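Long-range contacts in esterase A (Caulobacter crescentus, PDB 5GKV), which probably hydrolyses ester bonds as a member of the serine beta-lactamase and penicillin-binding-protein superfamily: residues Gly18-Arg23 / Val53-Met58; Gly42-Phe47 / His267-Ala272. All blocks are in the same frame, centred on the assembly; numbering follows the deposited sequence.

Both contacts involve the same antiparallel sheet of the beta-lactamase fold, and their centres lie about 12 Å apart. Interaction 1 joins the N-terminal chain at 18-23 to strand 52-60 at the border of the sheet, about 23 Å from the centre of the chain; interaction 2, about 13 Å from it, sets the start of helix 270-281 against the adjacent strand 42-49. Along the sequence the segments alternate: 18-23, 42-47, 53-58, then 267-272, after more than 200 further residues. The salt bridge from Asp56 OD1 to Arg44 NE, 2.7 Å long, links the two contacts directly, so the sheet's border and the packing of helix 270-281 on it meet at one ion pair.

Interaction 1 (Gly18-Arg23 / Val53-Met58)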
ATOM      1  N   GLY A  18      -9.058 -23.169  -3.558  1.00 19.19           N
ATOM      2  CA  GLY A  18      -7.710 -22.727  -3.873  1.00 14.18           C
ATOM      3  C   GLY A  18      -6.670 -23.795  -3.591  1.00 18.14           C
ATOM      4  O   GLY A  18      -6.974 -24.992  -3.625  1.00 20.93           O
ATOM      5  N   VAL A  19      -5.449 -23.391  -3.271  1.00 16.56           N
ATOM      6  CA  VAL A  19      -4.371 -24.335  -3.017  1.00 16.80           C
ATOM      7  C   VAL A  19      -3.854 -24.088  -1.609  1.00 19.88           C
ATOM      8  O   VAL A  19      -3.661 -22.936  -1.194  1.00 17.27           O
ATOM      9  CB  VAL A  19      -3.266 -24.248  -4.099  1.00 25.17           C
ATOM     10  CG1 VAL A  19      -2.487 -22.972  -4.011  1.00 20.22           C
ATOM     11  CG2 VAL A  19      -2.338 -25.464  -4.049  1.00 27.17           C
ATOM     12  N   CYS A  20      -3.706 -25.162  -0.852  1.00 16.50           N
ATOM     13  CA  CYS A  20      -3.161 -25.050   0.495  1.00 22.58           C
ATOM     14  C   CYS A  20      -2.589 -26.403   0.877  1.00 17.28           C
ATOM     15  O   CYS A  20      -3.341 -27.306   1.265  1.00 21.16           O
ATOM     16  CB  CYS A  20      -4.221 -24.610   1.502  1.00 24.22           C
ATOM     17  SG  CYS A  20      -3.527 -24.125   3.127  1.00 23.72           S
ATOM     18  N   PRO A  21      -1.276 -26.589   0.744  1.00 20.63           N
ATOM     19  CA  PRO A  21      -0.677 -27.889   1.056  1.00 23.44           C
ATOM     20  C   PRO A  21      -0.893 -28.252   2.517  1.00 26.11           C
ATOM     21  O   PRO A  21      -1.195 -27.407   3.363  1.00 19.61           O
ATOM     22  CB  PRO A  21       0.815 -27.684   0.754  1.00 24.08           C
ATOM     23  CG  PRO A  21       0.898 -26.445  -0.022  1.00 26.83           C
ATOM     24  CD  PRO A  21      -0.262 -25.595   0.391  1.00 21.52           C
ATOM     25  N   ASP A  22      -0.746 -29.553   2.791  1.00 19.68           N
ATOM     26  CA  ASP A  22      -0.838 -30.076   4.150  1.00 23.60           C
ATOM     27  C   ASP A  22       0.025 -29.281   5.139  1.00 21.77           C
ATOM     28  O   ASP A  22      -0.361 -29.088   6.300  1.00 20.00           O
ATOM     29  CB  ASP A  22      -0.434 -31.550   4.122  1.00 30.69           C
ATOM     30  CG  ASP A  22      -0.337 -32.164   5.500  1.00 37.19           C
ATOM     31  OD1 ASP A  22      -1.407 -32.384   6.121  1.00 49.19           O
ATOM     32  OD2 ASP A  22       0.809 -32.441   5.943  1.00 39.12           O
ATOM     33  N   ARG A  23       1.193 -28.809   4.698  1.00 21.67           N
ATOM     34  CA  ARG A  23       2.051 -28.049   5.603  1.00 25.13           C
ATOM     35  C   ARG A  23       1.342 -26.821   6.166  1.00 22.36           C
ATOM     36  O   ARG A  23       1.602 -26.426   7.311  1.00 22.37           O
ATOM     37  CB  ARG A  23       3.329 -27.625   4.891  1.00 24.72           C
ATOM     38  CG  ARG A  23       4.222 -26.750   5.754  1.00 25.61           C
ATOM     39  CD  ARG A  23       5.614 -26.681   5.200  1.00 34.19           C
ATOM     40  NE  ARG A  23       6.568 -26.318   6.235  1.00 36.03           N
ATOM     41  CZ  ARG A  23       7.700 -25.665   5.998  1.00 44.26           C
ATOM     42  NH1 ARG A  23       8.006 -25.294   4.755  1.00 44.63           N
ATOM     43  NH2 ARG A  23       8.517 -25.367   7.004  1.00 44.11           N
ATOM     44  N   VAL A  53       4.229 -18.685  -4.890  1.00 20.11           N
ATOM     45  CA  VAL A  53       2.989 -18.772  -4.113  1.00 21.41           C
ATOM     46  C   VAL A  53       2.762 -20.222  -3.693  1.00 18.54           C
ATOM     47  O   VAL A  53       2.706 -21.119  -4.540  1.00 18.68           O
ATOM     48  CB  VAL A  53       1.803 -18.231  -4.924  1.00 20.03           C
ATOM     49  CG1 VAL A  53       0.487 -18.505  -4.195  1.00 23.90           C
ATOM     50  CG2 VAL A  53       1.971 -16.732  -5.172  1.00 21.11           C
ATOM     51  N   VAL A  54       2.641 -20.465  -2.382  1.00 16.44           N
ATOM     52  CA  VAL A  54       2.384 -21.814  -1.889  1.00 17.03           C
ATOM     53  C   VAL A  54       0.983 -21.967  -1.301  1.00 21.69           C
ATOM     54  O   VAL A  54       0.427 -23.072  -1.343  1.00 20.91           O
ATOM     55  CB  VAL A  54       3.454 -22.273  -0.872  1.00 21.94           C
ATOM     56  CG1 VAL A  54       4.808 -22.423  -1.555  1.00 24.07           C
ATOM     57  CG2 VAL A  54       3.549 -21.312   0.306  1.00 20.46           C
ATOM     58  N   VAL A  55       0.396 -20.904  -0.764  1.00 15.80           N
ATOM     59  CA  VAL A  55      -0.989 -20.906  -0.303  1.00 20.07           C
ATOM     60  C   VAL A  55      -1.724 -19.839  -1.091  1.00 17.07           C
ATOM     61  O   VAL A  55      -1.235 -18.714  -1.215  1.00 16.05           O
ATOM     62  CB  VAL A  55      -1.103 -20.615   1.203  1.00 18.79           C
ATOM     63  CG1 VAL A  55      -2.591 -20.585   1.645  1.00 20.18           C
ATOM     64  CG2 VAL A  55      -0.288 -21.616   2.023  1.00 20.36           C
ATOM     65  N   ASP A  56      -2.889 -20.186  -1.623  1.00 17.13           N
ATOM     66  CA  ASP A  56      -3.715 -19.213  -2.336  1.00 14.26           C
ATOM     67  C   ASP A  56      -5.162 -19.648  -2.127  1.00 15.22           C
ATOM     68  O   ASP A  56      -5.655 -20.524  -2.845  1.00 15.92           O
ATOM     69  CB  ASP A  56      -3.322 -19.155  -3.810  1.00 16.84           C
ATOM     70  CG  ASP A  56      -4.235 -18.262  -4.632  1.00 19.73           C
ATOM     71  OD1 ASP A  56      -4.896 -17.377  -4.051  1.00 15.73           O
ATOM     72  OD2 ASP A  56      -4.288 -18.453  -5.877  1.00 19.35           O
ATOM     73  N   LEU A  57      -5.819 -19.069  -1.127  1.00 14.19           N
ATOM     74  CA  LEU A  57      -7.165 -19.471  -0.738  1.00 13.59           C
ATOM     75  C   LEU A  57      -8.164 -18.362  -1.027  1.00 14.55           C
ATOM     76  O   LEU A  57      -7.876 -17.185  -0.792  1.00 14.54           O
ATOM     77  CB  LEU A  57      -7.230 -19.820   0.747  1.00 14.74           C
ATOM     78  CG  LEU A  57      -6.465 -21.066   1.173  1.00 18.30           C
ATOM     79  CD1 LEU A  57      -6.522 -21.149   2.678  1.00 19.61           C
ATOM     80  CD2 LEU A  57      -7.064 -22.311   0.526  1.00 18.80           C
ATOM     81  N   MET A  58      -9.352 -18.763  -1.487  1.00 14.23           N
ATOM     82  CA  MET A  58     -10.447 -17.869  -1.851  1.00 13.09           C
ATOM     83  C   MET A  58     -11.694 -18.256  -1.074  1.00 14.46           C
ATOM     84  O   MET A  58     -11.948 -19.441  -0.859  1.00 14.62           O
ATOM     85  CB  MET A  58     -10.743 -17.963  -3.353  1.00 15.03           C
ATOM     86  CG  MET A  58      -9.647 -17.366  -4.249  1.00 13.54           C
ATOM     87  SD  MET A  58      -9.828 -17.950  -5.948  1.00 16.79           S
ATOM     88  CE  MET A  58      -9.267 -19.654  -5.737  1.00 16.71           C
TER
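Val19 and Asp56 form an antiparallel hydrogen-bonded pair, through which the N-terminal chain continues the border of the beta-lactamase-fold sheet: Val19 N donates to Asp56 O at 2.9 Å, and Asp56 N returns a nearly straight bond (173°) to Val19 O. The first bond approaches differently, its donor lying 38° out of the carbonyl plane of Asp56. One residue earlier, Gly18 CA comes within 3.2 Å of Asp56 O in a CA-H...O contact, an approach that would bring a CB here into collision with that oxygen. Val19 and Asp56 put their side chains on the same face of the sheet, crossing at about a right angle. The valine's CG1 sits between its own N and carbonyl carbon (chi1 70°) and rests on Asp56 CB, while the carboxylate is engaged by Arg44. Away from the Val19-Asp56 face, Cys20 CB meets Leu57 CD2 at 3.8 Å and Cys20 SG touches Val55 CG1; helix 25-35 covers this group, with Val27 on Val55 and Phe31 on Leu57. Val54 and Val55 both pair with Phe47 in a classic beta bulge. Beside this bulge the extended pairing gives way to the turn into the helix, and Pro21 CD packs 3.1 Å from Val54 O.

Interaction 2 (Gly42-Phe47 / His267-Ala272); sequences GARFAF and HATAPA
Arg44 NE is bound by the carboxylate of Asp56 in a salt bridge, and in the same guanidinium NH1 donates to Pro72 O; across the contact with 267-272 the group is met by carbon rather than by polar atoms. Pro271 lies over one guanidinium face, its CG 3.3 Å above the plane and displaced toward the rim, with CG 3.4 Å from Arg44 CZ and CD equally close to Arg44 NE. Arg44 CG stands anti to the backbone N (chi1 -168°), and the chain runs extended from there to NE, crossing the proline at about a right angle. Thr269 lies alongside, pointing the same way, its CB 3.6 Å from Arg44 NH1. The polar end of this threonine serves its own helix: OG1 caps the first turn as N-cap, accepting a weak bond from Ala272 N at 3.3 Å. Nearer the strand, Ala270 CB packs 3.4 Å from Arg44 O, and Ala46 CB lies 3.6 Å from Pro271 N. The small alanines let the helix start approach the strand closely, with Ala46 CA and Pro271 CA 5.2 Å apart. Phe45 and Phe47 point the other way, toward helix 373-384. Helices 270-281 and 373-384 thus pack on opposite faces of the sheet at strand 42-49, the layered helix-sheet-helix architecture of the beta-lactamase and penicillin-binding-protein fold.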
ATOM      1  N   GLY A  42     -16.048 -11.278   0.752  1.00 13.37           N
ATOM      2  CA  GLY A  42     -15.146 -12.169   0.049  1.00 12.53           C
ATOM      3  C   GLY A  42     -13.705 -11.810   0.362  1.00 13.73           C
ATOM      4  O   GLY A  42     -13.394 -10.680   0.769  1.00 12.94           O
ATOM      5  N   ALA A  43     -12.817 -12.790   0.173  1.00 13.95           N
ATOM      6  CA  ALA A  43     -11.418 -12.554   0.507  1.00 13.50           C
ATOM      7  C   ALA A  43     -10.523 -13.563  -0.198  1.00 13.83           C
ATOM      8  O   ALA A  43     -10.949 -14.666  -0.569  1.00 13.20           O
ATOM      9  CB  ALA A  43     -11.189 -12.620   2.026  1.00 11.69           C
ATOM     10  N   ARG A  44      -9.264 -13.179  -0.342  1.00 12.54           N
ATOM     11  CA  ARG A  44      -8.242 -14.073  -0.865  1.00 13.97           C
ATOM     12  C   ARG A  44      -6.964 -13.843  -0.071  1.00 15.60           C
ATOM     13  O   ARG A  44      -6.606 -12.695   0.239  1.00 14.21           O
ATOM     14  CB  ARG A  44      -8.017 -13.831  -2.368  1.00 13.18           C
ATOM     15  CG  ARG A  44      -7.177 -14.900  -3.069  1.00 13.77           C
ATOM     16  CD  ARG A  44      -7.123 -14.625  -4.564  1.00 11.56           C
ATOM     17  NE  ARG A  44      -6.496 -15.698  -5.337  1.00 13.40           N
ATOM     18  CZ  ARG A  44      -6.380 -15.649  -6.665  1.00 17.60           C
ATOM     19  NH1 ARG A  44      -6.825 -14.579  -7.329  1.00 13.71           N
ATOM     20  NH2 ARG A  44      -5.811 -16.636  -7.319  1.00 13.38           N
ATOM     21  N   PHE A  45      -6.301 -14.936   0.298  1.00 13.96           N
ATOM     22  CA  PHE A  45      -5.058 -14.856   1.057  1.00 13.80           C
ATOM     23  C   PHE A  45      -4.021 -15.688   0.332  1.00 14.85           C
ATOM     24  O   PHE A  45      -4.268 -16.858   0.026  1.00 13.57           O
ATOM     25  CB  PHE A  45      -5.196 -15.370   2.493  1.00 12.32           C
ATOM     26  CG  PHE A  45      -3.897 -15.333   3.275  1.00 11.39           C
ATOM     27  CD1 PHE A  45      -3.382 -14.126   3.736  1.00 12.82           C
ATOM     28  CD2 PHE A  45      -3.201 -16.508   3.563  1.00 14.49           C
ATOM     29  CE1 PHE A  45      -2.176 -14.081   4.457  1.00 13.28           C
ATOM     30  CE2 PHE A  45      -2.002 -16.477   4.290  1.00 14.28           C
ATOM     31  CZ  PHE A  45      -1.490 -15.264   4.740  1.00 12.16           C
ATOM     32  N   ALA A  46      -2.862 -15.095   0.093  1.00 13.03           N
ATOM     33  CA  ALA A  46      -1.782 -15.767  -0.609  1.00 13.65           C
ATOM     34  C   ALA A  46      -0.510 -15.658   0.212  1.00 16.38           C
ATOM     35  O   ALA A  46      -0.223 -14.601   0.785  1.00 16.94           O
ATOM     36  CB  ALA A  46      -1.571 -15.172  -2.014  1.00 12.59           C
ATOM     37  N   PHE A  47       0.260 -16.748   0.239  1.00 13.87           N
ATOM     38  CA  PHE A  47       1.506 -16.815   0.986  1.00 14.54           C
ATOM     39  C   PHE A  47       2.559 -17.419   0.075  1.00 18.14           C
ATOM     40  O   PHE A  47       2.283 -18.387  -0.639  1.00 17.27           O
ATOM     41  CB  PHE A  47       1.326 -17.647   2.274  1.00 16.44           C
ATOM     42  CG  PHE A  47       2.495 -17.588   3.204  1.00 15.41           C
ATOM     43  CD1 PHE A  47       2.709 -16.465   3.994  1.00 15.25           C
ATOM     44  CD2 PHE A  47       3.361 -18.665   3.321  1.00 19.60           C
ATOM     45  CE1 PHE A  47       3.780 -16.415   4.875  1.00 18.45           C
ATOM     46  CE2 PHE A  47       4.439 -18.621   4.204  1.00 20.05           C
ATOM     47  CZ  PHE A  47       4.651 -17.492   4.971  1.00 17.88           C
ATOM     48  N   HIS A 267      -5.438  -1.715  -7.849  1.00 14.02           N
ATOM     49  CA  HIS A 267      -6.318  -2.879  -7.880  1.00 15.78           C
ATOM     50  C   HIS A 267      -5.490  -4.127  -8.146  1.00 18.01           C
ATOM     51  O   HIS A 267      -4.653  -4.133  -9.061  1.00 14.07           O
ATOM     52  CB  HIS A 267      -7.390  -2.734  -8.969  1.00 15.67           C
ATOM     53  CG  HIS A 267      -8.450  -1.733  -8.635  1.00 20.31           C
ATOM     54  ND1 HIS A 267      -8.244  -0.374  -8.745  1.00 23.16           N
ATOM     55  CD2 HIS A 267      -9.718  -1.888  -8.181  1.00 18.57           C
ATOM     56  CE1 HIS A 267      -9.341   0.264  -8.371  1.00 23.27           C
ATOM     57  NE2 HIS A 267     -10.251  -0.629  -8.028  1.00 20.37           N
ATOM     58  N   ALA A 268      -5.747  -5.198  -7.390  1.00 16.39           N
ATOM     59  CA  ALA A 268      -4.917  -6.390  -7.537  1.00 13.38           C
ATOM     60  C   ALA A 268      -5.638  -7.598  -6.962  1.00 14.20           C
ATOM     61  O   ALA A 268      -6.648  -7.475  -6.266  1.00 17.14           O
ATOM     62  CB  ALA A 268      -3.563  -6.227  -6.849  1.00 12.45           C
ATOM     63  N   THR A 269      -5.064  -8.770  -7.223  1.00 13.83           N
ATOM     64  CA  THR A 269      -5.383  -9.988  -6.491  1.00 12.90           C
ATOM     65  C   THR A 269      -4.319 -10.227  -5.426  1.00 15.31           C
ATOM     66  O   THR A 269      -3.209  -9.678  -5.483  1.00 13.07           O
ATOM     67  CB  THR A 269      -5.433 -11.211  -7.408  1.00 13.13           C
ATOM     68  OG1 THR A 269      -4.108 -11.473  -7.894  1.00 14.59           O
ATOM     69  CG2 THR A 269      -6.405 -11.002  -8.571  1.00 13.61           C
ATOM     70  N   ALA A 270      -4.668 -11.058  -4.446  1.00 11.36           N
ATOM     71  CA  ALA A 270      -3.714 -11.359  -3.379  1.00 11.98           C
ATOM     72  C   ALA A 270      -2.448 -12.030  -3.905  1.00 11.81           C
ATOM     73  O   ALA A 270      -1.340 -11.592  -3.534  1.00 15.48           O
ATOM     74  CB  ALA A 270      -4.412 -12.192  -2.302  1.00 11.54           C
ATOM     75  N   PRO A 271      -2.512 -13.039  -4.787  1.00 13.39           N
ATOM     76  CA  PRO A 271      -1.251 -13.619  -5.291  1.00 13.73           C
ATOM     77  C   PRO A 271      -0.377 -12.631  -6.047  1.00 15.68           C
ATOM     78  O   PRO A 271       0.856 -12.743  -6.006  1.00 14.06           O
ATOM     79  CB  PRO A 271      -1.725 -14.757  -6.209  1.00 16.95           C
ATOM     80  CG  PRO A 271      -3.108 -15.058  -5.784  1.00 17.97           C
ATOM     81  CD  PRO A 271      -3.686 -13.762  -5.319  1.00 15.64           C
ATOM     82  N   ALA A 272      -0.973 -11.697  -6.789  1.00 14.98           N
ATOM     83  CA  ALA A 272      -0.156 -10.704  -7.481  1.00 17.66           C
ATOM     84  C   ALA A 272       0.715  -9.939  -6.490  1.00 14.59           C
ATOM     85  O   ALA A 272       1.926  -9.767  -6.716  1.00 14.14           O
ATOM     86  CB  ALA A 272      -1.044  -9.750  -8.281  1.00 14.51           C
TER